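Local atomic coordinates of heat-inducible transcription repressor hrcA homolog (Thermotoga maritima, PDB entry 1STZ), a protein that probably represses the class I heat-shock operons grpE-dnaK-dnaJ and groELS by binding DNA, so preventing their induction. Residues C25-R28 with E29-N33; R77-D81 with K82-F86; I164-F168 with G169-V173; L217-I220 with E221-G225; H318-F321 with E322-N326. All blocks are in the same frame, centred on the assembly; numbering follows the deposited sequence.

Overall arrangement
Five local contacts are spread along an elongated chain, in the order contact 1 to contact 5 along the sequence. Contacts 1 and 2, with centres 10 Å apart, share the N-terminal part: helix 17-33 packs against strand 78-79 and the start of helix 81-94. Contacts 3 and 4, centres 15 Å apart, lie on the opposite side of the chain's centre, 46 to 54 Å by centres from contacts 1 and 2; there hairpin 159-166/169-177 meets helix 215-224 and both touch the second subunit. Contact 5, on helix 314-334, stands between and touches the third subunit. This is consistent with an N-terminal DNA-binding part set apart from a region of subunit association.

Contact 1: C25-R28 with E29-N33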
# COMPACT_ATOMS: atom_id res chain seq x y z
N CYS A 25 -14.92 -21.19 20.92
CA CYS A 25 -15.86 -20.08 20.71
C CYS A 25 -15.74 -19.02 21.80
O CYS A 25 -15.76 -17.83 21.50
CB CYS A 25 -17.30 -20.57 20.61
SG CYS A 25 -17.66 -21.23 18.96
N ILE A 26 -15.60 -19.46 23.05
CA ILE A 26 -15.44 -18.55 24.19
C ILE A 26 -14.25 -17.62 23.97
O ILE A 26 -14.38 -16.41 24.08
CB ILE A 26 -15.27 -19.36 25.51
CG1 ILE A 26 -16.62 -19.96 25.94
CG2 ILE A 26 -14.70 -18.50 26.64
CD1 ILE A 26 -16.50 -21.15 26.86
N VAL A 27 -13.10 -18.20 23.64
CA VAL A 27 -11.87 -17.44 23.43
C VAL A 27 -12.01 -16.49 22.25
O VAL A 27 -11.62 -15.34 22.33
CB VAL A 27 -10.65 -18.36 23.22
CG1 VAL A 27 -9.40 -17.53 22.97
CG2 VAL A 27 -10.42 -19.23 24.45
N ARG A 28 -12.58 -16.97 21.16
CA ARG A 28 -12.79 -16.16 19.98
C ARG A 28 -13.73 -14.99 20.29
O ARG A 28 -13.48 -13.86 19.90
CB ARG A 28 -13.40 -17.02 18.86
CG ARG A 28 -13.47 -16.34 17.52
CD ARG A 28 -14.47 -16.99 16.57
NE ARG A 28 -13.87 -18.04 15.75
CZ ARG A 28 -13.05 -17.83 14.71
NH1 ARG A 28 -12.70 -16.59 14.37
NH2 ARG A 28 -12.58 -18.86 14.01
N GLU A 29 -14.80 -15.29 21.01
CA GLU A 29 -15.73 -14.25 21.44
C GLU A 29 -15.08 -13.27 22.42
O GLU A 29 -15.36 -12.09 22.37
CB GLU A 29 -16.99 -14.88 22.06
CG GLU A 29 -18.07 -13.89 22.47
CD GLU A 29 -18.60 -13.06 21.31
OE1 GLU A 29 -19.29 -12.05 21.58
OE2 GLU A 29 -18.33 -13.41 20.15
N TYR A 30 -14.20 -13.75 23.29
CA TYR A 30 -13.57 -12.88 24.29
C TYR A 30 -12.60 -11.89 23.64
O TYR A 30 -12.57 -10.72 24.00
CB TYR A 30 -12.83 -13.70 25.33
CG TYR A 30 -12.08 -12.86 26.35
CD1 TYR A 30 -12.75 -12.03 27.23
CD2 TYR A 30 -10.69 -12.92 26.42
CE1 TYR A 30 -12.06 -11.26 28.18
CE2 TYR A 30 -10.00 -12.16 27.35
CZ TYR A 30 -10.68 -11.34 28.22
OH TYR A 30 -9.97 -10.60 29.12
N ILE A 31 -11.81 -12.39 22.70
CA ILE A 31 -10.89 -11.56 21.93
C ILE A 31 -11.66 -10.47 21.17
O ILE A 31 -11.28 -9.30 21.21
CB ILE A 31 -10.04 -12.45 20.98
CG1 ILE A 31 -8.96 -13.17 21.79
CG2 ILE A 31 -9.43 -11.63 19.86
CD1 ILE A 31 -8.37 -14.41 21.12
N GLU A 32 -12.76 -10.86 20.53
CA GLU A 32 -13.58 -9.93 19.74
C GLU A 32 -14.23 -8.80 20.56
O GLU A 32 -14.09 -7.62 20.22
CB GLU A 32 -14.66 -10.71 18.97
CG GLU A 32 -15.59 -9.90 18.06
CD GLU A 32 -14.87 -9.18 16.93
OE1 GLU A 32 -13.72 -9.56 16.60
OE2 GLU A 32 -15.46 -8.24 16.36
N ASN A 33 -14.94 -9.14 21.64
CA ASN A 33 -15.75 -8.16 22.40
C ASN A 33 -15.21 -7.83 23.79
O ASN A 33 -15.58 -6.80 24.36
CB ASN A 33 -17.20 -8.64 22.53
CG ASN A 33 -17.96 -8.55 21.23
OD1 ASN A 33 -17.78 -7.62 20.46
ND2 ASN A 33 -18.82 -9.53 20.99
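Val27 and Ile31 meet one helical turn apart, with Val27 CG1 3.8 Å from Ile31 CD1. The methyl that makes this touch is the valine branch anti to its own backbone N, which leans over the carbonyl carbon and hence toward the next turn. Ile31 reaches back with its longer branch: CG1 runs beside its backbone N (chi1 -76°) and carries CD1 to 3.6 Å from Val27 O, so the ethyl arm lies over the same carbonyl that Ile31 N uses.

That backbone bond, Ile31 N to Val27 O, is 3.0 Å long with an N-H...O angle of 170°. Glu29 N to Cys25 O, Tyr30 N to Ile26 O and Glu32 N to Arg28 O complete a run of four i to i+4 bonds, direct evidence of regular alpha helix. The bond from Tyr30 N is the most bent of them.

Further along the helix, Asn33 ND2 donates to Glu29 OE1 over 2.6 Å. It comes from above the carboxylate plane, 43° out of it, and fastens the buried Glu29 side chain to the last turn. The bend at chi2 of Glu29 turns its carboxylate along the helix toward Asn33, while Arg41 makes a long, weak ion pair with the same OE1.

Helix 17-33 is packed on several sides, consistent with a winged-helix DNA-binding domain. Val27 touches Leu84 and Tyr87 of helix 81-94 and Pro79 of strand 78-79; Tyr30 lies on Ile78 and Pro79 of that strand, whereas Ile26 and Glu29 face Val42 and Val45 of helix 39-45.

Contact 2: R77-D81 with K82-F86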
# COMPACT_ATOMS: atom_id res chain seq x y z
N ARG A 77 -17.54 -16.28 31.45
CA ARG A 77 -16.22 -16.79 31.78
C ARG A 77 -15.17 -16.13 30.89
O ARG A 77 -15.48 -15.56 29.85
CB ARG A 77 -16.20 -18.31 31.62
CG ARG A 77 -17.19 -19.06 32.54
CD ARG A 77 -16.91 -18.83 34.02
NE ARG A 77 -17.70 -19.65 34.94
CZ ARG A 77 -18.88 -19.30 35.46
NH1 ARG A 77 -19.46 -18.15 35.13
NH2 ARG A 77 -19.49 -20.11 36.32
N ILE A 78 -13.92 -16.20 31.33
CA ILE A 78 -12.81 -15.56 30.62
C ILE A 78 -11.70 -16.59 30.46
O ILE A 78 -11.41 -17.32 31.41
CB ILE A 78 -12.32 -14.35 31.46
CG1 ILE A 78 -13.30 -13.19 31.34
CG2 ILE A 78 -10.93 -13.88 31.01
CD1 ILE A 78 -12.94 -11.98 32.21
N PRO A 79 -11.06 -16.65 29.31
CA PRO A 79 -9.94 -17.60 29.14
C PRO A 79 -8.77 -17.32 30.08
O PRO A 79 -8.46 -16.19 30.35
CB PRO A 79 -9.51 -17.40 27.68
CG PRO A 79 -10.13 -16.13 27.24
CD PRO A 79 -11.34 -15.91 28.06
N THR A 80 -8.17 -18.39 30.60
CA THR A 80 -6.87 -18.31 31.26
C THR A 80 -5.79 -18.32 30.22
O THR A 80 -6.06 -18.42 29.04
CB THR A 80 -6.69 -19.51 32.20
OG1 THR A 80 -6.66 -20.71 31.42
CG2 THR A 80 -7.89 -19.67 33.15
N ASP A 81 -4.54 -18.21 30.65
CA ASP A 81 -3.40 -18.35 29.72
C ASP A 81 -3.42 -19.73 29.06
O ASP A 81 -3.04 -19.86 27.91
CB ASP A 81 -2.07 -18.12 30.43
CG ASP A 81 -1.87 -16.68 30.84
OD1 ASP A 81 -2.62 -15.81 30.34
OD2 ASP A 81 -1.01 -16.31 31.66
N LYS A 82 -3.87 -20.74 29.79
CA LYS A 82 -3.99 -22.08 29.23
C LYS A 82 -5.04 -22.11 28.11
O LYS A 82 -4.83 -22.72 27.07
CB LYS A 82 -4.33 -23.08 30.33
CG LYS A 82 -4.21 -24.52 29.89
CD LYS A 82 -4.74 -25.44 30.95
CE LYS A 82 -4.48 -26.89 30.62
NZ LYS A 82 -5.12 -27.75 31.65
N GLY A 83 -6.16 -21.44 28.33
CA GLY A 83 -7.19 -21.35 27.31
C GLY A 83 -6.77 -20.56 26.09
O GLY A 83 -7.13 -20.90 24.98
N LEU A 84 -6.00 -19.51 26.30
CA LEU A 84 -5.44 -18.76 25.17
C LEU A 84 -4.48 -19.62 24.36
O LEU A 84 -4.50 -19.56 23.15
CB LEU A 84 -4.76 -17.48 25.64
CG LEU A 84 -5.72 -16.48 26.26
CD1 LEU A 84 -4.92 -15.34 26.92
CD2 LEU A 84 -6.69 -15.93 25.22
N ARG A 85 -3.64 -20.41 25.03
CA ARG A 85 -2.70 -21.32 24.37
C ARG A 85 -3.46 -22.36 23.59
O ARG A 85 -3.11 -22.65 22.46
CB ARG A 85 -1.77 -21.97 25.39
CG ARG A 85 -0.93 -23.17 24.92
CD ARG A 85 -0.02 -22.96 23.72
NE ARG A 85 1.01 -21.95 23.95
CZ ARG A 85 1.93 -21.61 23.08
NH1 ARG A 85 2.01 -22.18 21.88
NH2 ARG A 85 2.82 -20.69 23.41
N PHE A 86 -4.52 -22.91 24.17
CA PHE A 86 -5.34 -23.91 23.48
C PHE A 86 -5.88 -23.30 22.19
O PHE A 86 -5.81 -23.92 21.15
CB PHE A 86 -6.49 -24.39 24.36
CG PHE A 86 -7.47 -25.28 23.64
CD1 PHE A 86 -7.27 -26.64 23.57
CD2 PHE A 86 -8.58 -24.73 23.00
CE1 PHE A 86 -8.18 -27.46 22.89
CE2 PHE A 86 -9.49 -25.53 22.33
CZ PHE A 86 -9.29 -26.90 22.28
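Leu84 reaches back from the first turn of helix 81-94 to the residues that precede it, and its side chain can be followed outward. CB stands 3.7 Å from Asp81 O. CG comes to 3.4 Å from Thr80 O, close over the carbonyl that also receives the Leu84 backbone N-H. There the chain forks: CD1 passes near the carboxylate of Asp81, 4.1 Å from OD1, while CD2 rests 4.0 Å from Pro79 CG and equally near Pro79 CB. The chi1 of -65° sets CG beside the leucine's own backbone N, directing the fork back toward the strand end, where it meets the proline ring at a slant.

The backbone bond beneath, Leu84 N to Thr80 O, measures 2.9 Å, and Arg85 N to Asp81 O continues the helical pattern. Thr80 is the N-cap. With chi1 at 64°, its OG1 sits between backbone N and carbonyl carbon and accepts from Gly83 N over 3.2 Å at an N-H...O angle of 161°. The same hydroxyl bonds to Gly66 O, so the cap is itself tied to the loop before strand 68-69. Asp81, in the first turn, has OD1 in a salt bridge to Lys310 and OD2 bonded to Arg277 N; the carboxylate would probably also interact favourably with the positive end of the helix dipole.

Strand 78-79 pairs antiparallel with strand 68-69, consistent with the wing of a winged-helix domain, and leads through Thr80 into helix 81-94. Phe86 touches Arg20 and Leu23 of helix 17-33, and Arg77 packs on Met59 and Lys60 of helix 52-64.

Contact 3: I164-F168 with G169-V173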
# COMPACT_ATOMS: atom_id res chain seq x y z
N ILE A 164 28.66 4.22 3.10
CA ILE A 164 29.52 3.05 3.12
C ILE A 164 28.78 1.90 2.51
O ILE A 164 27.56 1.85 2.54
CB ILE A 164 30.00 2.70 4.54
CG1 ILE A 164 28.82 2.33 5.44
CG2 ILE A 164 30.78 3.86 5.13
CD1 ILE A 164 29.23 1.89 6.83
N LEU A 165 29.54 0.96 1.96
CA LEU A 165 28.99 -0.29 1.46
C LEU A 165 29.28 -1.34 2.50
O LEU A 165 30.37 -1.40 3.05
CB LEU A 165 29.68 -0.71 0.17
CG LEU A 165 28.77 -0.96 -1.01
CD1 LEU A 165 27.77 -2.07 -0.67
CD2 LEU A 165 28.04 0.33 -1.44
N THR A 166 28.30 -2.21 2.69
CA THR A 166 28.38 -3.29 3.64
C THR A 166 27.86 -4.54 2.91
O THR A 166 27.40 -4.42 1.80
CB THR A 166 27.54 -2.80 4.82
OG1 THR A 166 28.40 -2.41 5.91
CG2 THR A 166 26.60 -3.80 5.34
N GLU A 167 27.95 -5.73 3.51
CA GLU A 167 27.39 -6.95 2.90
C GLU A 167 25.86 -6.90 2.76
O GLU A 167 25.30 -7.64 1.94
CB GLU A 167 27.82 -8.23 3.64
CG GLU A 167 27.24 -8.39 5.04
CD GLU A 167 27.45 -9.78 5.61
OE1 GLU A 167 27.93 -9.88 6.77
OE2 GLU A 167 27.17 -10.76 4.89
N PHE A 168 25.22 -6.02 3.53
CA PHE A 168 23.77 -5.82 3.51
C PHE A 168 23.27 -4.61 2.70
O PHE A 168 22.08 -4.33 2.70
CB PHE A 168 23.26 -5.66 4.95
CG PHE A 168 23.60 -6.82 5.83
CD1 PHE A 168 24.22 -6.62 7.05
CD2 PHE A 168 23.34 -8.12 5.42
CE1 PHE A 168 24.54 -7.70 7.87
CE2 PHE A 168 23.65 -9.20 6.23
CZ PHE A 168 24.24 -8.99 7.46
N GLY A 169 24.17 -3.89 2.05
CA GLY A 169 23.78 -2.79 1.18
C GLY A 169 24.48 -1.48 1.46
O GLY A 169 25.60 -1.47 1.95
N VAL A 170 23.82 -0.37 1.16
CA VAL A 170 24.39 0.96 1.30
C VAL A 170 23.86 1.58 2.60
O VAL A 170 22.65 1.72 2.78
CB VAL A 170 24.01 1.83 0.10
CG1 VAL A 170 24.66 3.20 0.17
CG2 VAL A 170 24.38 1.12 -1.21
N SER A 171 24.76 1.90 3.52
CA SER A 171 24.36 2.43 4.81
C SER A 171 24.98 3.79 5.07
O SER A 171 25.90 4.21 4.37
CB SER A 171 24.79 1.48 5.93
OG SER A 171 24.47 0.15 5.58
N LYS A 172 24.44 4.45 6.08
CA LYS A 172 24.93 5.73 6.57
C LYS A 172 24.88 6.82 5.55
O LYS A 172 25.67 7.75 5.62
CB LYS A 172 26.35 5.62 7.09
CG LYS A 172 26.60 4.44 7.98
CD LYS A 172 25.79 4.54 9.21
CE LYS A 172 26.33 3.61 10.26
NZ LYS A 172 25.44 3.66 11.46
N VAL A 173 23.93 6.75 4.63
CA VAL A 173 23.85 7.72 3.55
C VAL A 173 23.57 9.11 4.12
O VAL A 173 22.58 9.33 4.81
CB VAL A 173 22.81 7.34 2.48
CG1 VAL A 173 23.00 8.18 1.24
CG2 VAL A 173 22.95 5.90 2.10
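Ile164 holds CG1 between its backbone N and carbonyl carbon (chi1 63°), and Lys172 sets CG beside its backbone N (chi1 -46°); together these torsions place the two chains side by side, pointing the same way, with Ile164 CD1 3.8 Å from Lys172 CG. Of the lysine chain it is CG that meets Ile164; beyond the bend at chi2 the chain leads to the end of helix 215-224, and NZ to a long, weak ion pair with Glu226.

Across the strands Ile164 faces Ser171 as a hydrogen-bonded antiparallel pair: Ile164 N to Ser171 O and Ser171 N to Ile164 O are both 3.0 Å, the former almost straight at 176°. Leu165 and Val170 form the next, non-hydrogen-bonded pair, and their branches touch at Leu165 CD2 and Val170 CG2, 3.8 Å apart. These two point to the sheet face where the second subunit lies, with Leu165 on its Tyr159 and Val170 on its Pro175.

The hairpin closes in a two-residue type I turn, Thr166 to Gly169. Thr166 N donates to Gly169 O over 2.9 Å; the return bond, Gly169 N to Thr166 O, is longer at 3.3 Å and comes from above the carbonyl plane. Gly169 has a positive phi, and a side chain there would collide with Phe168 O. In the turn, Glu167 CG lies 3.7 Å over one face of the Phe168 ring, while Phe332 makes an edge-to-face contact with that ring.

The chemistry is thus divided: backbone bonds fix the register of strands 159-166 and 169-177, while apolar branches on the Leu165-Val170 face serve the contact between subunits.

Contact 4: L217-I220 with E221-G225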
# COMPACT_ATOMS: atom_id res chain seq x y z
N LEU A 217 37.69 14.23 8.69
CA LEU A 217 37.81 12.85 9.13
C LEU A 217 37.05 12.61 10.44
O LEU A 217 36.51 11.53 10.67
CB LEU A 217 39.29 12.45 9.26
CG LEU A 217 39.99 11.93 8.00
CD1 LEU A 217 39.69 10.44 7.81
CD2 LEU A 217 39.56 12.67 6.74
N ARG A 218 37.00 13.64 11.28
CA ARG A 218 36.22 13.61 12.52
C ARG A 218 34.73 13.56 12.22
O ARG A 218 33.96 12.93 12.94
CB ARG A 218 36.52 14.85 13.37
CG ARG A 218 36.74 14.60 14.86
CD ARG A 218 37.36 15.80 15.60
NE ARG A 218 38.51 16.33 14.87
CZ ARG A 218 38.95 17.59 14.91
NH1 ARG A 218 38.36 18.50 15.69
NH2 ARG A 218 40.00 17.93 14.18
N LEU A 219 34.32 14.27 11.17
CA LEU A 219 32.94 14.26 10.71
C LEU A 219 32.55 12.85 10.31
O LEU A 219 31.52 12.35 10.74
CB LEU A 219 32.75 15.21 9.52
CG LEU A 219 31.41 15.93 9.29
CD1 LEU A 219 31.23 16.30 7.82
CD2 LEU A 219 30.21 15.14 9.78
N ILE A 220 33.40 12.22 9.51
CA ILE A 220 33.14 10.85 9.04
C ILE A 220 33.02 9.87 10.19
O ILE A 220 32.14 9.00 10.17
CB ILE A 220 34.22 10.39 7.99
CG1 ILE A 220 33.70 10.57 6.57
CG2 ILE A 220 34.61 8.91 8.19
CD1 ILE A 220 33.45 12.00 6.18
N GLU A 221 33.88 10.00 11.21
CA GLU A 221 33.84 9.12 12.38
C GLU A 221 32.53 9.25 13.14
O GLU A 221 32.00 8.26 13.65
CB GLU A 221 35.03 9.38 13.33
CG GLU A 221 34.83 8.83 14.74
CD GLU A 221 36.12 8.58 15.50
OE1 GLU A 221 37.06 9.41 15.42
OE2 GLU A 221 36.18 7.55 16.21
N SER A 222 31.99 10.47 13.23
CA SER A 222 30.69 10.67 13.91
C SER A 222 29.51 10.16 13.08
O SER A 222 28.50 9.74 13.65
CB SER A 222 30.49 12.14 14.29
OG SER A 222 30.38 12.97 13.14
N LEU A 223 29.62 10.17 11.75
CA LEU A 223 28.55 9.68 10.88
C LEU A 223 28.46 8.15 10.91
O LEU A 223 27.38 7.60 11.00
CB LEU A 223 28.72 10.16 9.44
CG LEU A 223 28.57 11.66 9.22
CD1 LEU A 223 28.88 12.00 7.76
CD2 LEU A 223 27.17 12.14 9.62
N ILE A 224 29.61 7.49 10.84
CA ILE A 224 29.68 6.03 10.94
C ILE A 224 29.33 5.61 12.36
O ILE A 224 28.54 4.68 12.57
CB ILE A 224 31.09 5.53 10.57
CG1 ILE A 224 31.36 5.76 9.09
CG2 ILE A 224 31.23 4.03 10.90
CD1 ILE A 224 32.79 5.72 8.71
N GLY A 225 29.93 6.30 13.32
CA GLY A 225 29.70 6.04 14.73
C GLY A 225 28.48 6.75 15.28
O GLY A 225 28.40 6.98 16.49
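Apolar contacts join successive turns at Leu219 with Leu223 and at Ile220 with Ile224. Leu219 CD2 lies 3.9 Å from Leu223 CG, and Ile220 CG2 lies 3.7 Å from Ile224 CD1. The isoleucine at 224 runs CG1 beside its backbone N (chi1 -67°), bringing CD1 back over the preceding turn, 3.6 Å from Ile220 O.

Among the backbone bonds, Ile224 N to Ile220 O is nearly straight, 3.0 Å with an N-H...O angle of 172°. Glu221 N to Leu217 O and Ser222 N to Arg218 O follow the same i to i+4 pattern, and Leu223 N adds a weak i to i+3 bond to Ile220 O.

One hydroxyl joins in: Ser222 OG donates to Leu219 O over 2.7 Å, a reach made possible by its chi1 of 66°. Leu219 O therefore accepts twice, since Leu223 N also donates to it, in the carbonyl plane. Of the charged groups, Glu221 OE1 is engaged by Lys212 in a salt bridge.

Helix 215-224 is amphipathic, with Leu217, Ile220, Leu223 and Ile224 buried and Arg218 and Ser222 exposed. Leu219 and Leu223 pack on Ile176 of the same chain; Leu219 also meets Pro112, and Leu223 Leu113, of the second subunit, implying an apolar contribution to association.

Contact 5: H318-F321 with E322-N326; sequences HRVF and EYILN
His318 and Glu322 lie side by side one turn apart, pointing the same way, with ring and carboxylate planes 56° apart. Their nearest approach is His318 CE1 to Glu322 OE1, 3.7 Å; ND1 stays 4.3 Å from the same oxygen. The protonation state of His318 is not established, but the neighbouring carboxylate would probably favour protonation. Both residues set CG anti to backbone N, and Glu322 runs extended beyond it, which carries the carboxylate alongside the ring.

Phe321 and Leu325 also run alongside each other. The ring meets the leucine through CE2, 3.9 Å from Leu325 CD1, in an oblique approach. Val320 and Ile324 make a third pair of this kind, Val320 CG1 being 3.8 Å from Ile324 CD1.

These i to i+4 pairs belong to the long C-terminal helix 314-334, whose backbone bonds are regular: Glu322 N to His318 O is 3.0 Å at 168°, and Leu325 N to Phe321 O is 3.0 Å at 170°. The apolar pairs mark its buried side. Phe321 rests on Val304 and Leu306 of strand 299-309, and Leu325 on Val304, so the helix lies against the central strand of the five-stranded antiparallel sheet; Val320 and Ile324 turn to Leu127 and Ala123 of helix 116-131.

Arg319 projects differently, its NH1 held in salt bridges by Asp102 and by Glu180 of the third subunit, while Tyr323 touches Gly215 of that subunit and makes a cation-pi contact with Arg327.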
# COMPACT_ATOMS: atom_id res chain seq x y z
N HIS A 318 0.13 -14.09 13.86
CA HIS A 318 1.02 -15.15 13.39
C HIS A 318 1.26 -15.01 11.91
O HIS A 318 2.40 -15.07 11.45
CB HIS A 318 0.45 -16.55 13.65
CG HIS A 318 1.35 -17.64 13.17
ND1 HIS A 318 1.14 -18.31 11.99
CD2 HIS A 318 2.50 -18.14 13.70
CE1 HIS A 318 2.12 -19.18 11.81
NE2 HIS A 318 2.95 -19.10 12.83
N ARG A 319 0.19 -14.82 11.16
CA ARG A 319 0.28 -14.71 9.71
C ARG A 319 1.14 -13.52 9.27
O ARG A 319 1.98 -13.65 8.40
CB ARG A 319 -1.11 -14.57 9.15
CG ARG A 319 -1.22 -14.37 7.66
CD ARG A 319 -2.45 -13.56 7.28
NE ARG A 319 -3.60 -14.07 8.01
CZ ARG A 319 -4.59 -13.35 8.52
NH1 ARG A 319 -4.68 -12.04 8.37
NH2 ARG A 319 -5.54 -13.99 9.18
N VAL A 320 0.89 -12.36 9.87
CA VAL A 320 1.58 -11.14 9.52
C VAL A 320 3.06 -11.23 9.91
O VAL A 320 3.92 -10.79 9.16
CB VAL A 320 0.93 -9.91 10.17
CG1 VAL A 320 1.76 -8.68 9.98
CG2 VAL A 320 -0.43 -9.67 9.59
N PHE A 321 3.34 -11.84 11.06
CA PHE A 321 4.69 -11.90 11.63
C PHE A 321 5.52 -12.81 10.79
O PHE A 321 6.59 -12.44 10.34
CB PHE A 321 4.62 -12.39 13.06
CG PHE A 321 5.92 -12.33 13.83
CD1 PHE A 321 6.24 -11.22 14.57
CD2 PHE A 321 6.76 -13.44 13.90
CE1 PHE A 321 7.39 -11.17 15.33
CE2 PHE A 321 7.92 -13.41 14.66
CZ PHE A 321 8.25 -12.27 15.37
N GLU A 322 4.99 -13.99 10.51
CA GLU A 322 5.67 -14.93 9.65
C GLU A 322 5.96 -14.38 8.22
O GLU A 322 7.06 -14.57 7.70
CB GLU A 322 4.88 -16.23 9.57
CG GLU A 322 5.63 -17.29 8.78
CD GLU A 322 4.93 -18.64 8.70
OE1 GLU A 322 3.69 -18.69 8.53
OE2 GLU A 322 5.66 -19.66 8.77
N TYR A 323 4.99 -13.74 7.58
CA TYR A 323 5.22 -13.14 6.25
C TYR A 323 6.38 -12.15 6.27
O TYR A 323 7.27 -12.24 5.44
CB TYR A 323 3.96 -12.45 5.73
CG TYR A 323 4.01 -12.04 4.27
CD1 TYR A 323 3.58 -12.91 3.27
CD2 TYR A 323 4.47 -10.79 3.89
CE1 TYR A 323 3.61 -12.53 1.94
CE2 TYR A 323 4.50 -10.41 2.56
CZ TYR A 323 4.08 -11.28 1.60
OH TYR A 323 4.11 -10.88 0.29
N ILE A 324 6.38 -11.23 7.23
CA ILE A 324 7.39 -10.16 7.27
C ILE A 324 8.77 -10.71 7.58
O ILE A 324 9.75 -10.29 6.96
CB ILE A 324 7.00 -9.04 8.29
CG1 ILE A 324 6.08 -8.02 7.65
CG2 ILE A 324 8.21 -8.19 8.69
CD1 ILE A 324 4.74 -8.42 7.57
N LEU A 325 8.85 -11.63 8.54
CA LEU A 325 10.10 -12.29 8.85
C LEU A 325 10.67 -12.97 7.63
O LEU A 325 11.84 -12.84 7.37
CB LEU A 325 9.96 -13.32 9.95
CG LEU A 325 10.49 -13.06 11.36
CD1 LEU A 325 10.64 -14.38 12.03
CD2 LEU A 325 11.80 -12.31 11.39
N ASN A 326 9.85 -13.73 6.91
CA ASN A 326 10.30 -14.37 5.66
C ASN A 326 10.77 -13.34 4.61
O ASN A 326 11.69 -13.61 3.86
CB ASN A 326 9.19 -15.22 5.04
CG ASN A 326 8.93 -16.51 5.80
OD1 ASN A 326 9.71 -16.92 6.66
ND2 ASN A 326 7.83 -17.16 5.48